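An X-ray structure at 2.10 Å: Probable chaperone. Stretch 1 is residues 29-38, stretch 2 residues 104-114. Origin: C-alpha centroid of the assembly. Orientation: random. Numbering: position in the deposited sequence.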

# COMPACT_ATOMS: atom_id res chain seq x y z
N SER B 29 -10.06 -1.85 17.67
CA SER B 29 -9.86 -0.41 17.57
C SER B 29 -8.94 0.07 18.68
O SER B 29 -8.98 -0.45 19.79
CB SER B 29 -11.20 0.31 17.65
OG SER B 29 -12.13 -0.24 16.73
N LEU B 30 -8.12 1.07 18.36
CA LEU B 30 -7.17 1.66 19.30
C LEU B 30 -7.30 3.17 19.26
O LEU B 30 -7.43 3.75 18.19
CB LEU B 30 -5.75 1.31 18.90
CG LEU B 30 -5.36 -0.16 19.00
CD1 LEU B 30 -3.97 -0.35 18.41
CD2 LEU B 30 -5.38 -0.56 20.47
N GLN B 31 -7.27 3.81 20.43
CA GLN B 31 -7.21 5.27 20.49
C GLN B 31 -5.75 5.68 20.65
O GLN B 31 -5.12 5.37 21.66
CB GLN B 31 -8.02 5.78 21.68
CG GLN B 31 -8.19 7.30 21.68
CD GLN B 31 -9.20 7.73 20.63
OE1 GLN B 31 -10.28 7.16 20.53
NE2 GLN B 31 -8.83 8.73 19.83
N VAL B 32 -5.19 6.34 19.65
CA VAL B 32 -3.81 6.80 19.74
C VAL B 32 -3.83 8.31 19.71
O VAL B 32 -3.97 8.92 18.65
CB VAL B 32 -2.95 6.24 18.59
CG1 VAL B 32 -1.53 6.76 18.69
CG2 VAL B 32 -2.94 4.72 18.61
N GLY B 33 -3.74 8.92 20.88
CA GLY B 33 -3.97 10.35 20.98
C GLY B 33 -5.35 10.64 20.43
O GLY B 33 -6.31 9.93 20.74
N PRO B 34 -5.46 11.65 19.57
CA PRO B 34 -6.78 11.99 19.02
C PRO B 34 -7.24 11.07 17.89
O PRO B 34 -8.37 11.21 17.38
CB PRO B 34 -6.58 13.42 18.52
CG PRO B 34 -5.11 13.53 18.23
CD PRO B 34 -4.39 12.56 19.11
N HIS B 35 -6.40 10.11 17.52
CA HIS B 35 -6.71 9.23 16.39
C HIS B 35 -7.31 7.86 16.78
O HIS B 35 -6.66 7.05 17.45
CB HIS B 35 -5.45 9.03 15.56
CG HIS B 35 -4.77 10.32 15.21
ND1 HIS B 35 -5.32 11.24 14.34
CD2 HIS B 35 -3.60 10.85 15.63
CE1 HIS B 35 -4.51 12.28 14.24
NE2 HIS B 35 -3.46 12.06 15.01
N LEU B 36 -8.54 7.61 16.33
CA LEU B 36 -9.14 6.29 16.49
C LEU B 36 -8.71 5.44 15.29
O LEU B 36 -9.02 5.78 14.14
CB LEU B 36 -10.66 6.40 16.57
CG LEU B 36 -11.48 5.11 16.72
CD1 LEU B 36 -11.20 4.43 18.06
CD2 LEU B 36 -12.95 5.37 16.55
N CYS B 37 -7.97 4.35 15.57
CA CYS B 37 -7.43 3.47 14.53
C CYS B 37 -8.02 2.07 14.64
O CYS B 37 -8.26 1.58 15.74
CB CYS B 37 -5.92 3.39 14.66
SG CYS B 37 -5.08 4.98 14.67
N HIS B 38 -8.24 1.43 13.49
CA HIS B 38 -8.83 0.10 13.44
C HIS B 38 -7.86 -0.89 12.77
O HIS B 38 -7.10 -0.49 11.89
CB HIS B 38 -10.15 0.12 12.66
CG HIS B 38 -11.02 1.29 12.99
ND1 HIS B 38 -11.90 1.28 14.06
CD2 HIS B 38 -11.15 2.50 12.40
CE1 HIS B 38 -12.53 2.45 14.11
NE2 HIS B 38 -12.10 3.20 13.12
N GLN B 104 4.24 -0.05 11.38
CA GLN B 104 3.05 0.13 10.53
C GLN B 104 2.06 1.10 11.16
O GLN B 104 1.55 2.00 10.49
CB GLN B 104 2.34 -1.19 10.24
CG GLN B 104 1.20 -1.05 9.22
CD GLN B 104 0.45 -2.35 8.98
OE1 GLN B 104 0.88 -3.42 9.42
NE2 GLN B 104 -0.68 -2.26 8.26
N LEU B 105 1.78 0.91 12.44
CA LEU B 105 0.83 1.78 13.11
C LEU B 105 1.39 3.20 13.21
O LEU B 105 0.66 4.18 13.02
CB LEU B 105 0.47 1.24 14.50
CG LEU B 105 -0.50 2.07 15.35
CD1 LEU B 105 -1.87 2.20 14.65
CD2 LEU B 105 -0.68 1.45 16.74
N GLU B 106 2.69 3.30 13.49
CA GLU B 106 3.31 4.60 13.68
C GLU B 106 3.25 5.43 12.41
O GLU B 106 2.97 6.64 12.47
CB GLU B 106 4.76 4.44 14.12
CG GLU B 106 5.41 5.74 14.60
CD GLU B 106 6.48 5.47 15.64
OE1 GLU B 106 7.58 4.98 15.27
OE2 GLU B 106 6.22 5.74 16.84
N GLN B 107 3.49 4.80 11.27
CA GLN B 107 3.43 5.53 9.99
C GLN B 107 2.00 5.96 9.68
O GLN B 107 1.78 7.04 9.12
CB GLN B 107 4.02 4.69 8.86
CG GLN B 107 5.51 4.41 9.01
CD GLN B 107 6.31 5.69 9.14
OE1 GLN B 107 6.30 6.54 8.24
NE2 GLN B 107 7.01 5.84 10.27
N LEU B 108 1.02 5.13 10.05
CA LEU B 108 -0.38 5.50 9.89
C LEU B 108 -0.66 6.76 10.71
O LEU B 108 -1.15 7.77 10.18
CB LEU B 108 -1.32 4.38 10.35
CG LEU B 108 -2.81 4.70 10.22
CD1 LEU B 108 -3.19 4.97 8.75
CD2 LEU B 108 -3.68 3.60 10.82
N VAL B 109 -0.34 6.70 12.00
CA VAL B 109 -0.58 7.82 12.89
C VAL B 109 0.22 9.07 12.50
O VAL B 109 -0.29 10.19 12.59
CB VAL B 109 -0.36 7.43 14.36
CG1 VAL B 109 -0.51 8.64 15.26
CG2 VAL B 109 -1.38 6.38 14.76
N ALA B 110 1.45 8.89 12.03
CA ALA B 110 2.25 10.02 11.60
C ALA B 110 1.57 10.82 10.49
O ALA B 110 1.60 12.05 10.49
CB ALA B 110 3.65 9.57 11.16
N ALA B 111 0.91 10.13 9.56
CA ALA B 111 0.26 10.86 8.48
C ALA B 111 -1.02 11.50 8.98
O ALA B 111 -1.39 12.59 8.54
CB ALA B 111 -0.02 9.96 7.32
N ALA B 112 -1.71 10.82 9.89
CA ALA B 112 -2.94 11.36 10.44
C ALA B 112 -2.66 12.65 11.21
O ALA B 112 -3.47 13.58 11.19
CB ALA B 112 -3.62 10.34 11.35
N GLU B 113 -1.50 12.71 11.87
CA GLU B 113 -1.08 13.87 12.65
C GLU B 113 -0.83 15.07 11.73
O GLU B 113 -1.25 16.19 12.01
CB GLU B 113 0.22 13.57 13.40
CG GLU B 113 0.02 12.99 14.79
CD GLU B 113 -0.57 13.99 15.75
OE1 GLU B 113 0.19 14.88 16.21
OE2 GLU B 113 -1.78 13.91 16.06
N GLU B 114 -0.14 14.81 10.63
CA GLU B 114 0.23 15.83 9.67
C GLU B 114 -0.98 16.47 8.99
O GLU B 114 -1.00 17.68 8.76
CB GLU B 114 1.11 15.20 8.61
CG GLU B 114 2.16 16.11 8.00
CD GLU B 114 3.24 15.32 7.28
OE1 GLU B 114 4.36 15.20 7.82
OE2 GLU B 114 2.97 14.79 6.17

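The most distinctive feature of this contact is the imidazole of His-35, which one helix engages in two ways through consecutive residues. At the ring edge, near its plane, NE2 of His-35 donates a hydrogen bond to OE2 of Glu-113; the 2.7 Å separation and an N-H...acceptor angle of 151° support the assignment. Over one face lies the methyl of Ala-112, whose CB is 3.8 Å from the ring centroid of His-35 and 22° off the ring normal, the geometry of a CH-pi contact. Val-109 approaches the same ring obliquely, its CG1 lying 3.8 Å from CD2 of His-35. Glu-113 reaches the ring although its CA-to-CB bond points sideways: with chi1, chi2 and chi3 at -90°, -69° and -76°, the chain folds so that its carboxylate comes nearer the hairpin.

His-35 is the last residue of a type II' turn that begins at Val-32, with the backbone bond from N of His-35 to O of Val-32 at 2.9 Å. Gly-33 occupies the turn with phi 57° and psi -133°; positive phi favours glycine, and an ideal CB would lie only 2.3 Å from CD of Pro-34.

Most of the remaining contacts are apolar. Leu-30, Val-32, His-35 and Cys-37 all direct CA-to-CB toward the helix, whereas Gln-31 and Leu-36 are out of its reach. CD1 of Leu-30 meets CD2 of Leu-105 at 4.1 Å, and CB of Cys-37 lies 4.2 Å from CD1 of Leu-105. CG2 of Val-109 is 4.0 Å from both CG1 of Val-32 and SG of Cys-37, so this methyl touches both strands. The contacting helix residues are Leu-105, Leu-108, Val-109, Ala-112 and Glu-113, alternating steps of three and one, as expected for one side of a helix facing the hairpin. Leu-108 points its CA-to-CB bond sideways, but its end comes nearer.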